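Local coordinates for heterodimeric restriction endonuclease R.BspD6I small subunit (Bacillus sp., PDB 2P14), which probably acts as the DNA-cleaving catalytic subunit of a heterodimeric type IIS restriction endonuclease, in complex with a site-specific nickase subunit, at residues A[36-41]-A[61-66]; A[32-37]-A[152-157]; A[69-74]-A[92-97]; A[21-26]-A[42-47]. All coordinates share one frame; numbering follows the deposited sequence.

Interaction 1. Residues A[36-41]-A[61-66]; sequences KNLVPN and ILVEYE
Lys36 and Asn37 both give their backbone N-H to the carbonyl oxygen of Glu64, a classic beta bulge in which two successive residues of one segment face a single residue of the other. The two bonds differ: Lys36 N meets Glu64 O at 2.8 Å, nearly along the C=O axis, whereas Asn37 N lies on a lone pair of Glu64 O at 3.3 Å. Beyond the bulge the antiparallel ladder is regular. Glu64 N bonds back to Asn37 O, and Val39 with Leu62 forms a second hydrogen-bonded pair, Val39 N to Leu62 O being 2.8 Å. Between them Leu38 faces Val63 in a non-hydrogen-bonded pair. Leu38 holds CG anti to its backbone N (chi1 178°), and CD1 beyond it lies 3.7 Å from Val63 CB and 3.8 Å from Ile61 CG2; the beta-branched partners suit the extended backbone and present short, stiff apolar surfaces. The long Lys36 chain fits the exposed end: in one of its two conformers CD is 3.3 Å from Tyr65 O and NZ is joined through a water to Glu66 O. On the face opposite Leu38 and Val63, Glu64 OE2 is hydrogen-bonded to Tyr97 OH of helix 80-98. Strand 37-40 is an outermost strand of the mixed sheet in this chain, and strand 61-64 pairs on its far side with strand 69-75, while helix 17-32 packs against Leu38 and Pro40 through Tyr26.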
# COMPACT_ATOMS: atom_id res chain seq x y z
N LYS A 36 -14.04 -8.77 -2.66
CA LYS A 36 -15.48 -8.51 -2.61
C LYS A 36 -15.82 -7.10 -3.06
O LYS A 36 -16.79 -6.91 -3.80
CB LYS A 36 -16.12 -8.84 -1.25
CG LYS A 36 -15.33 -8.49 -0.02
CD LYS A 36 -15.94 -9.12 1.23
CE LYS A 36 -16.94 -8.21 1.89
NZ LYS A 36 -17.27 -8.72 3.24
N ASN A 37 -15.00 -6.12 -2.66
CA ASN A 37 -15.13 -4.74 -3.12
C ASN A 37 -13.75 -4.15 -3.36
O ASN A 37 -12.80 -4.47 -2.65
CB ASN A 37 -15.82 -3.87 -2.06
CG ASN A 37 -17.15 -4.42 -1.59
OD1 ASN A 37 -17.33 -4.70 -0.40
ND2 ASN A 37 -18.09 -4.55 -2.50
N LEU A 38 -13.66 -3.26 -4.33
CA LEU A 38 -12.43 -2.52 -4.60
C LEU A 38 -12.84 -1.09 -4.89
O LEU A 38 -13.61 -0.84 -5.82
CB LEU A 38 -11.66 -3.11 -5.80
CG LEU A 38 -10.37 -2.41 -6.24
CD1 LEU A 38 -9.26 -2.51 -5.16
CD2 LEU A 38 -9.86 -3.01 -7.55
N VAL A 39 -12.36 -0.15 -4.08
CA VAL A 39 -12.85 1.24 -4.14
C VAL A 39 -11.67 2.19 -4.34
O VAL A 39 -10.91 2.44 -3.39
CB VAL A 39 -13.61 1.61 -2.84
CG1 VAL A 39 -14.30 2.97 -3.00
CG2 VAL A 39 -14.64 0.55 -2.51
N PRO A 40 -11.47 2.67 -5.59
CA PRO A 40 -10.46 3.69 -5.83
C PRO A 40 -11.00 5.06 -5.46
O PRO A 40 -12.08 5.45 -5.92
CB PRO A 40 -10.23 3.59 -7.35
CG PRO A 40 -11.55 3.14 -7.91
CD PRO A 40 -12.16 2.26 -6.83
N ASN A 41 -10.27 5.76 -4.59
CA ASN A 41 -10.67 7.13 -4.23
C ASN A 41 -10.07 8.16 -5.19
O ASN A 41 -9.27 9.00 -4.78
CB ASN A 41 -10.33 7.44 -2.77
CG ASN A 41 -10.77 8.82 -2.35
OD1 ASN A 41 -11.70 9.37 -2.98
ND2 ASN A 41 -10.18 9.37 -1.32
N ILE A 61 -7.04 3.84 -1.85
CA ILE A 61 -7.67 2.64 -2.41
C ILE A 61 -8.06 1.77 -1.23
O ILE A 61 -7.31 1.66 -0.27
CB ILE A 61 -6.72 1.81 -3.31
CG1 ILE A 61 -6.11 2.69 -4.41
CG2 ILE A 61 -7.44 0.62 -3.96
CD1 ILE A 61 -4.75 2.15 -4.90
N LEU A 62 -9.26 1.19 -1.31
CA LEU A 62 -9.65 0.17 -0.33
C LEU A 62 -9.93 -1.11 -1.10
O LEU A 62 -10.65 -1.08 -2.09
CB LEU A 62 -10.93 0.57 0.42
CG LEU A 62 -11.57 -0.48 1.32
CD1 LEU A 62 -10.64 -0.79 2.54
CD2 LEU A 62 -12.97 0.03 1.74
N VAL A 63 -9.35 -2.23 -0.63
CA VAL A 63 -9.75 -3.54 -1.17
C VAL A 63 -10.30 -4.38 0.00
O VAL A 63 -9.64 -4.55 1.04
CB VAL A 63 -8.59 -4.25 -1.91
CG1 VAL A 63 -7.48 -4.60 -0.98
CG2 VAL A 63 -9.08 -5.51 -2.65
N GLU A 64 -11.54 -4.84 -0.16
CA GLU A 64 -12.16 -5.66 0.87
C GLU A 64 -12.21 -7.10 0.40
O GLU A 64 -12.82 -7.41 -0.60
CB GLU A 64 -13.57 -5.15 1.19
CG GLU A 64 -13.52 -3.78 1.81
CD GLU A 64 -14.89 -3.26 2.24
OE1 GLU A 64 -15.88 -3.49 1.49
OE2 GLU A 64 -14.94 -2.60 3.30
N TYR A 65 -11.52 -7.98 1.12
CA TYR A 65 -11.59 -9.40 0.83
C TYR A 65 -12.53 -10.03 1.84
O TYR A 65 -13.02 -9.37 2.75
CB TYR A 65 -10.22 -10.02 0.97
CG TYR A 65 -9.21 -9.47 -0.01
CD1 TYR A 65 -9.30 -9.78 -1.38
CD2 TYR A 65 -8.17 -8.65 0.44
CE1 TYR A 65 -8.38 -9.28 -2.29
CE2 TYR A 65 -7.23 -8.14 -0.47
CZ TYR A 65 -7.34 -8.45 -1.84
OH TYR A 65 -6.38 -7.95 -2.72
N GLU A 66 -12.74 -11.33 1.71
CA GLU A 66 -13.66 -11.99 2.60
C GLU A 66 -13.35 -11.81 4.09
O GLU A 66 -14.25 -11.48 4.87
CB GLU A 66 -13.66 -13.47 2.24
CG GLU A 66 -14.72 -14.27 2.92
CD GLU A 66 -15.01 -15.46 2.10
OE1 GLU A 66 -15.69 -15.27 1.04
OE2 GLU A 66 -14.53 -16.56 2.49
O HOH W 1 -16.88 -11.48 4.45

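Interaction 2. Residues A[32-37]-A[152-157]; sequences LGSYKN and FNPNKL
The C-terminal end of helix 17-32 meets the N-terminal end of helix 154-165 where Leu32, Gly33 and Ser34 pack round Phe152. Phe152 holds CG anti to its backbone N (chi1 175°), and its ring takes Leu32 CB over one face in a CH-pi contact, 4.1 Å from the ring centroid. Gly33 O approaches the edge instead, near the ring plane and 3.4 Å from Phe152 CD2, beside the slightly positive ring hydrogens. Gly33 is the first residue to leave the helix, and its positive phi, easy for glycine, turns the chain toward strand 37-40. At the other helix start Asn153 is the N-cap: its OD1 accepts from Asn155 N at 3.0 Å, the donor standing above the carbonyl plane. Pro154 suits the first turn, which asks no N-H of it, and its nitrogen lies over the centre of the Phe152 ring on the face opposite Leu32. Its CG touches Ser34 CB at 3.6 Å. In one of its two conformers Ser34 OG lies 3.0 Å from Phe152 O, a doubtful hydrogen bond because the same proton could go to a second acceptor. Tyr65 adds a further aromatic wall against both Phe152 and Pro154.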
# COMPACT_ATOMS: atom_id res chain seq x y z
N LEU A 32 -5.23 -8.64 -9.71
CA LEU A 32 -5.08 -9.80 -8.81
C LEU A 32 -6.42 -10.45 -8.56
O LEU A 32 -6.52 -11.69 -8.41
CB LEU A 32 -4.44 -9.37 -7.49
CG LEU A 32 -2.94 -9.07 -7.51
CD1 LEU A 32 -2.52 -8.47 -6.19
CD2 LEU A 32 -2.11 -10.31 -7.85
N GLY A 33 -7.45 -9.62 -8.44
CA GLY A 33 -8.83 -10.06 -8.29
C GLY A 33 -9.11 -10.70 -6.94
O GLY A 33 -8.42 -10.43 -5.95
N SER A 34 -10.19 -11.49 -6.89
CA SER A 34 -10.51 -12.27 -5.68
C SER A 34 -11.04 -11.39 -4.52
O SER A 34 -11.03 -11.83 -3.37
CB SER A 34 -9.31 -13.12 -5.18
OG SER A 34 -8.78 -14.06 -6.14
N TYR A 35 -11.44 -10.16 -4.82
CA TYR A 35 -11.97 -9.24 -3.80
C TYR A 35 -13.48 -9.20 -3.79
O TYR A 35 -14.13 -9.55 -4.78
CB TYR A 35 -11.48 -7.79 -4.05
CG TYR A 35 -11.69 -7.28 -5.46
CD1 TYR A 35 -12.90 -6.71 -5.85
CD2 TYR A 35 -10.65 -7.33 -6.39
CE1 TYR A 35 -13.08 -6.22 -7.15
CE2 TYR A 35 -10.82 -6.87 -7.68
CZ TYR A 35 -12.02 -6.33 -8.05
OH TYR A 35 -12.15 -5.86 -9.35
N LYS A 36 -14.04 -8.77 -2.66
CA LYS A 36 -15.48 -8.51 -2.61
C LYS A 36 -15.82 -7.10 -3.06
O LYS A 36 -16.79 -6.91 -3.80
CB LYS A 36 -16.12 -8.84 -1.25
CG LYS A 36 -15.33 -8.49 -0.02
CD LYS A 36 -15.94 -9.12 1.23
CE LYS A 36 -16.94 -8.21 1.89
NZ LYS A 36 -17.27 -8.72 3.24
N ASN A 37 -15.00 -6.12 -2.66
CA ASN A 37 -15.13 -4.74 -3.12
C ASN A 37 -13.75 -4.15 -3.36
O ASN A 37 -12.80 -4.47 -2.65
CB ASN A 37 -15.82 -3.87 -2.06
CG ASN A 37 -17.15 -4.42 -1.59
OD1 ASN A 37 -17.33 -4.70 -0.40
ND2 ASN A 37 -18.09 -4.55 -2.50
N PHE A 152 -4.52 -16.44 -7.19
CA PHE A 152 -4.35 -15.49 -6.13
C PHE A 152 -5.25 -15.81 -4.95
O PHE A 152 -6.49 -15.76 -5.06
CB PHE A 152 -4.58 -14.06 -6.63
CG PHE A 152 -4.52 -13.04 -5.52
CD1 PHE A 152 -3.39 -12.94 -4.72
CD2 PHE A 152 -5.62 -12.23 -5.26
CE1 PHE A 152 -3.36 -12.01 -3.67
CE2 PHE A 152 -5.59 -11.32 -4.24
CZ PHE A 152 -4.45 -11.20 -3.46
N ASN A 153 -4.62 -16.14 -3.82
CA ASN A 153 -5.35 -16.36 -2.59
C ASN A 153 -5.16 -15.16 -1.64
O ASN A 153 -4.08 -15.00 -1.08
CB ASN A 153 -4.84 -17.64 -1.93
CG ASN A 153 -5.57 -17.97 -0.64
OD1 ASN A 153 -6.45 -17.26 -0.19
ND2 ASN A 153 -5.21 -19.12 -0.05
N PRO A 154 -6.19 -14.32 -1.46
CA PRO A 154 -6.05 -13.16 -0.56
C PRO A 154 -5.55 -13.56 0.83
O PRO A 154 -4.83 -12.79 1.47
CB PRO A 154 -7.47 -12.61 -0.47
CG PRO A 154 -8.12 -13.03 -1.79
CD PRO A 154 -7.55 -14.42 -2.02
N ASN A 155 -5.89 -14.76 1.31
CA ASN A 155 -5.44 -15.17 2.63
C ASN A 155 -3.93 -15.37 2.73
O ASN A 155 -3.35 -15.18 3.80
CB ASN A 155 -6.19 -16.42 3.08
CG ASN A 155 -7.68 -16.24 3.01
OD1 ASN A 155 -8.39 -16.99 2.30
ND2 ASN A 155 -8.18 -15.25 3.72
N LYS A 156 -3.30 -15.76 1.61
CA LYS A 156 -1.85 -15.83 1.55
C LYS A 156 -1.25 -14.43 1.63
O LYS A 156 -0.23 -14.22 2.31
CB LYS A 156 -1.40 -16.58 0.29
CG LYS A 156 0.12 -16.71 0.15
CD LYS A 156 0.54 -17.44 -1.12
CE LYS A 156 2.07 -17.49 -1.18
NZ LYS A 156 2.58 -18.44 -2.24
N LEU A 157 -1.86 -13.47 0.95
CA LEU A 157 -1.43 -12.09 1.06
C LEU A 157 -1.56 -11.60 2.51
O LEU A 157 -0.67 -10.92 3.02
CB LEU A 157 -2.19 -11.18 0.09
CG LEU A 157 -1.83 -9.68 0.14
CD1 LEU A 157 -0.33 -9.47 -0.03
CD2 LEU A 157 -2.63 -8.93 -0.93

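Interaction 3. Residues A[69-74]-A[92-97]; sequences SILIEC and RHLQEY. With SO4 (sulfate ion), chain C.
His93 of helix 80-98 reaches Glu73 of strand 69-75 within a beta-alpha-beta unit that continues into strand 104-110, consistent with the PD-(D/E)XK nuclease fold. The imidazole starts from a CB that lies 4.1 Å from Leu71 CD2, and CG is set anti to the carbonyl carbon (chi1 -62°). ND1 then donates to Glu73 OE2 at 2.7 Å, in the ring plane and on the syn side of the carboxylate. Glu73 OE1 is held in turn by the backbone N-H of Asp60. At the far edge, NE2 donates to O1 of a sulfate ion at 2.8 Å, probably a crystallisation component, which Gly57 N also binds; Arg92 NH2 adds only a weak bond to the same oxygen. Histidine suits this place because its two nitrogens serve partners at separate edges, and a leucine here would probably leave Glu73 OE2 without its ring donor and the sulfate less firmly held. One helical turn after His93, the Tyr97 ring carries Leu71 CD1 over one face, 4.3 Å from its centroid and offset toward the rim. Beyond it, the phenol oxygen Tyr97 OH, which is also hydrogen-bonded to Glu64 OE2, stands 2.7 Å from Ser69 OG.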
# COMPACT_ATOMS: atom_id res chain seq x y z
N SER A 69 -9.45 -6.56 5.13
CA SER A 69 -9.34 -5.48 4.16
C SER A 69 -7.91 -4.93 4.13
O SER A 69 -7.17 -5.04 5.12
CB SER A 69 -10.33 -4.37 4.52
OG SER A 69 -11.64 -4.92 4.46
N ILE A 70 -7.56 -4.30 3.01
CA ILE A 70 -6.31 -3.56 2.91
C ILE A 70 -6.63 -2.16 2.44
O ILE A 70 -7.32 -1.99 1.43
CB ILE A 70 -5.30 -4.16 1.92
CG1 ILE A 70 -5.10 -5.67 2.14
CG2 ILE A 70 -3.95 -3.45 2.04
CD1 ILE A 70 -4.26 -6.31 1.03
N LEU A 71 -6.18 -1.19 3.23
CA LEU A 71 -6.25 0.21 2.79
C LEU A 71 -4.90 0.45 2.14
O LEU A 71 -3.86 0.21 2.74
CB LEU A 71 -6.41 1.14 3.98
CG LEU A 71 -7.79 1.26 4.61
CD1 LEU A 71 -8.12 -0.06 5.32
CD2 LEU A 71 -7.84 2.38 5.60
N ILE A 72 -4.90 0.96 0.91
CA ILE A 72 -3.66 1.18 0.21
C ILE A 72 -3.45 2.69 0.05
O ILE A 72 -4.34 3.42 -0.46
CB ILE A 72 -3.63 0.47 -1.14
CG1 ILE A 72 -3.84 -1.05 -0.95
CG2 ILE A 72 -2.28 0.69 -1.80
CD1 ILE A 72 -4.98 -1.57 -1.72
N GLU A 73 -2.31 3.16 0.55
CA GLU A 73 -1.95 4.58 0.55
C GLU A 73 -0.70 4.72 -0.31
O GLU A 73 0.27 4.05 -0.04
CB GLU A 73 -1.69 5.08 1.97
CG GLU A 73 -2.84 4.78 2.93
CD GLU A 73 -4.01 5.72 2.83
OE1 GLU A 73 -4.21 6.45 1.81
OE2 GLU A 73 -4.79 5.70 3.78
N CYS A 74 -0.73 5.58 -1.33
CA CYS A 74 0.35 5.69 -2.29
C CYS A 74 0.94 7.10 -2.17
O CYS A 74 0.19 8.09 -2.13
CB CYS A 74 -0.21 5.55 -3.71
SG CYS A 74 -0.88 3.87 -3.96
N ARG A 92 -4.79 7.92 10.52
CA ARG A 92 -6.19 8.31 10.70
C ARG A 92 -7.13 7.47 9.83
O ARG A 92 -8.21 7.06 10.28
CB ARG A 92 -6.39 9.81 10.38
CG ARG A 92 -7.81 10.32 10.60
CD ARG A 92 -7.90 11.84 10.39
NE ARG A 92 -7.77 12.25 8.99
CZ ARG A 92 -6.67 12.80 8.46
NH1 ARG A 92 -5.59 13.01 9.21
NH2 ARG A 92 -6.64 13.14 7.19
N HIS A 93 -6.77 7.24 8.58
CA HIS A 93 -7.69 6.47 7.75
C HIS A 93 -7.89 5.06 8.31
O HIS A 93 -9.00 4.53 8.29
CB HIS A 93 -7.20 6.35 6.31
CG HIS A 93 -7.07 7.66 5.60
ND1 HIS A 93 -6.25 7.81 4.51
CD2 HIS A 93 -7.64 8.88 5.83
CE1 HIS A 93 -6.33 9.06 4.08
NE2 HIS A 93 -7.16 9.73 4.87
N LEU A 94 -6.79 4.47 8.77
CA LEU A 94 -6.88 3.12 9.31
C LEU A 94 -7.70 3.09 10.58
O LEU A 94 -8.50 2.18 10.77
CB LEU A 94 -5.48 2.54 9.54
CG LEU A 94 -5.43 1.04 9.95
CD1 LEU A 94 -6.20 0.13 9.01
CD2 LEU A 94 -4.00 0.61 9.99
N GLN A 95 -7.45 4.06 11.46
CA GLN A 95 -8.21 4.15 12.71
C GLN A 95 -9.69 4.22 12.41
O GLN A 95 -10.51 3.51 13.00
CB GLN A 95 -7.80 5.40 13.50
CG GLN A 95 -6.47 5.31 14.20
CD GLN A 95 -6.10 6.63 14.88
OE1 GLN A 95 -6.55 7.71 14.48
NE2 GLN A 95 -5.23 6.53 15.88
N GLU A 96 -10.04 5.07 11.46
CA GLU A 96 -11.44 5.23 11.09
C GLU A 96 -12.05 3.94 10.57
O GLU A 96 -13.15 3.55 10.95
CB GLU A 96 -11.57 6.36 10.08
CG GLU A 96 -11.38 7.72 10.75
CD GLU A 96 -12.55 8.11 11.66
OE1 GLU A 96 -13.69 7.66 11.42
OE2 GLU A 96 -12.31 8.89 12.62
N TYR A 97 -11.33 3.27 9.67
CA TYR A 97 -11.85 2.04 9.11
C TYR A 97 -12.01 0.99 10.21
O TYR A 97 -12.98 0.22 10.20
CB TYR A 97 -10.93 1.50 8.00
CG TYR A 97 -11.55 0.33 7.28
CD1 TYR A 97 -12.44 0.52 6.22
CD2 TYR A 97 -11.27 -0.99 7.69
CE1 TYR A 97 -13.02 -0.56 5.56
CE2 TYR A 97 -11.83 -2.07 7.06
CZ TYR A 97 -12.71 -1.87 6.00
OH TYR A 97 -13.29 -2.94 5.36
S SO4 C . -6.59 13.05 3.50
O1 SO4 C . -7.27 12.49 4.69
O2 SO4 C . -5.49 13.91 3.97
O3 SO4 C . -7.56 13.81 2.71
O4 SO4 C . -6.06 11.94 2.71

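Interaction 4. Residues A[21-26]-A[42-47]; sequences FEWNTY and FKLDDS
Phe42 places CG between its backbone N and carbonyl carbon (chi1 51°), and Glu22 takes the same crowded position (chi1 68°). The two side chains run past each other in opposite directions. Ring and carboxylate planes are only 19° apart, and Glu22 CD comes 3.5 Å from Phe42 CD2, while the aliphatic CG of the same chain also touches the ring. The tip of the ring meets the helix backbone and the next turn: Phe42 CZ is 3.6 Å from Trp23 CA and 3.7 Å from Tyr26 CB. Phe42 turns its edge toward the face of Tyr26, at right angles to it, in an offset edge-to-face pair, the two centroids 5.8 Å apart. Phe42 CE1 also meets the edge of the indole, near its plane, 3.9 Å from Trp23 CD1. Leu44 CD2 reaches that same Trp23 CD1 at 3.8 Å, a flexible apolar branch against a rigid ring. An alanine in place of Phe42 would probably open a gap against the helix beside Glu22, Trp23 and Tyr26, and leave Tyr26 without its edge-on partner. This is aromatic packing at the surface, by which the chain running into the small antiparallel pair 43-44 and 50-52 is anchored on one side of helix 17-32.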
# COMPACT_ATOMS: atom_id res chain seq x y z
N PHE A 21 0.32 7.19 -10.13
CA PHE A 21 0.90 6.23 -9.18
C PHE A 21 -0.20 5.49 -8.44
O PHE A 21 -0.18 4.24 -8.36
CB PHE A 21 1.81 7.00 -8.22
CG PHE A 21 2.67 6.14 -7.35
CD1 PHE A 21 3.50 5.17 -7.89
CD2 PHE A 21 2.66 6.33 -5.98
CE1 PHE A 21 4.33 4.39 -7.05
CE2 PHE A 21 3.46 5.55 -5.13
CZ PHE A 21 4.31 4.60 -5.67
N GLU A 22 -1.18 6.22 -7.92
CA GLU A 22 -2.30 5.55 -7.21
C GLU A 22 -3.11 4.71 -8.19
O GLU A 22 -3.48 3.56 -7.90
CB GLU A 22 -3.18 6.56 -6.43
CG GLU A 22 -3.99 7.54 -7.27
CD GLU A 22 -4.67 8.62 -6.42
OE1 GLU A 22 -4.66 8.51 -5.18
OE2 GLU A 22 -5.25 9.55 -7.03
N TRP A 23 -3.33 5.24 -9.39
CA TRP A 23 -4.06 4.48 -10.40
C TRP A 23 -3.37 3.17 -10.79
O TRP A 23 -4.03 2.12 -10.89
CB TRP A 23 -4.26 5.36 -11.64
CG TRP A 23 -4.84 4.64 -12.83
CD1 TRP A 23 -6.13 4.25 -13.01
CD2 TRP A 23 -4.13 4.23 -14.02
NE1 TRP A 23 -6.28 3.65 -14.25
CE2 TRP A 23 -5.07 3.62 -14.89
CE3 TRP A 23 -2.80 4.37 -14.45
CZ2 TRP A 23 -4.72 3.13 -16.16
CZ3 TRP A 23 -2.44 3.86 -15.69
CH2 TRP A 23 -3.40 3.25 -16.53
N ASN A 24 -2.05 3.22 -10.93
CA ASN A 24 -1.34 2.03 -11.36
C ASN A 24 -1.40 0.96 -10.26
O ASN A 24 -1.50 -0.26 -10.56
CB ASN A 24 0.10 2.33 -11.70
CG ASN A 24 0.67 1.28 -12.63
OD1 ASN A 24 0.02 0.93 -13.63
ND2 ASN A 24 1.85 0.76 -12.32
N THR A 25 -1.37 1.42 -9.02
CA THR A 25 -1.46 0.51 -7.89
C THR A 25 -2.87 -0.15 -7.84
O THR A 25 -3.02 -1.36 -7.61
CB THR A 25 -1.10 1.26 -6.61
OG1 THR A 25 0.21 1.83 -6.74
CG2 THR A 25 -1.11 0.27 -5.42
N TYR A 26 -3.91 0.64 -8.03
CA TYR A 26 -5.26 0.10 -8.22
C TYR A 26 -5.31 -0.95 -9.35
O TYR A 26 -5.94 -2.00 -9.17
CB TYR A 26 -6.18 1.29 -8.52
CG TYR A 26 -7.47 0.96 -9.24
CD1 TYR A 26 -8.58 0.46 -8.56
CD2 TYR A 26 -7.56 1.16 -10.62
CE1 TYR A 26 -9.77 0.17 -9.24
CE2 TYR A 26 -8.74 0.88 -11.30
CZ TYR A 26 -9.82 0.37 -10.62
OH TYR A 26 -10.97 0.13 -11.35
N PHE A 42 -10.46 8.05 -6.45
CA PHE A 42 -10.06 9.01 -7.49
C PHE A 42 -10.95 8.71 -8.68
O PHE A 42 -11.67 7.70 -8.71
CB PHE A 42 -8.55 8.88 -7.86
CG PHE A 42 -8.10 7.46 -8.17
CD1 PHE A 42 -8.24 6.93 -9.46
CD2 PHE A 42 -7.51 6.66 -7.19
CE1 PHE A 42 -7.82 5.63 -9.75
CE2 PHE A 42 -7.11 5.35 -7.49
CZ PHE A 42 -7.26 4.86 -8.75
N LYS A 43 -10.91 9.61 -9.66
CA LYS A 43 -11.76 9.46 -10.84
C LYS A 43 -10.96 9.32 -12.12
O LYS A 43 -9.78 9.66 -12.18
CB LYS A 43 -12.72 10.66 -10.96
CG LYS A 43 -13.57 10.88 -9.72
CD LYS A 43 -14.58 9.73 -9.48
CE LYS A 43 -15.78 9.83 -10.47
NZ LYS A 43 -16.82 8.77 -10.29
N LEU A 44 -11.63 8.83 -13.15
CA LEU A 44 -11.02 8.75 -14.47
C LEU A 44 -11.73 9.72 -15.38
O LEU A 44 -12.94 9.96 -15.25
CB LEU A 44 -11.16 7.35 -15.04
CG LEU A 44 -10.74 6.13 -14.24
CD1 LEU A 44 -10.89 4.94 -15.15
CD2 LEU A 44 -9.29 6.25 -13.77
N ASP A 45 -10.98 10.26 -16.33
CA ASP A 45 -11.59 11.11 -17.36
C ASP A 45 -12.21 10.22 -18.43
O ASP A 45 -12.28 9.00 -18.28
CB ASP A 45 -10.60 12.13 -17.93
CG ASP A 45 -9.46 11.50 -18.75
OD1 ASP A 45 -9.52 10.32 -19.17
OD2 ASP A 45 -8.50 12.26 -18.98
N ASP A 46 -12.66 10.83 -19.53
CA ASP A 46 -13.35 10.03 -20.54
C ASP A 46 -12.41 9.17 -21.39
O ASP A 46 -12.86 8.24 -22.06
CB ASP A 46 -14.33 10.91 -21.34
CG ASP A 46 -15.50 11.39 -20.47
OD1 ASP A 46 -16.09 10.54 -19.75
OD2 ASP A 46 -15.82 12.61 -20.47
N SER A 47 -11.11 9.44 -21.31
CA SER A 47 -10.10 8.61 -21.95
C SER A 47 -9.58 7.49 -21.04
O SER A 47 -8.67 6.76 -21.43
CB SER A 47 -8.91 9.46 -22.41
OG SER A 47 -9.26 10.30 -23.50

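How the interactions relate
Interactions 1 and 3 share the mixed sheet, where strands 61-64 and 69-75 are neighbours; their centres are about 11 Å apart. Interaction 2 shares Lys36 and Asn37 with interaction 1, and Val63 packs on Tyr35 where the two meet. Interaction 4 alternates with interaction 1 along the chain and closes before interaction 3 opens. Ile72 and Cys74 face helix 17-32, whereas Ser69, Leu71 and Glu73 face helix 80-98, so these helices lie on opposite faces of the sheet, as in an alpha/beta nuclease core. Interaction 3 falls between the segments of interaction 2, which brings the late helix 154-165 back against an early part of the fold. Interactions 2 and 4, about 20 Å apart between centres, do not touch.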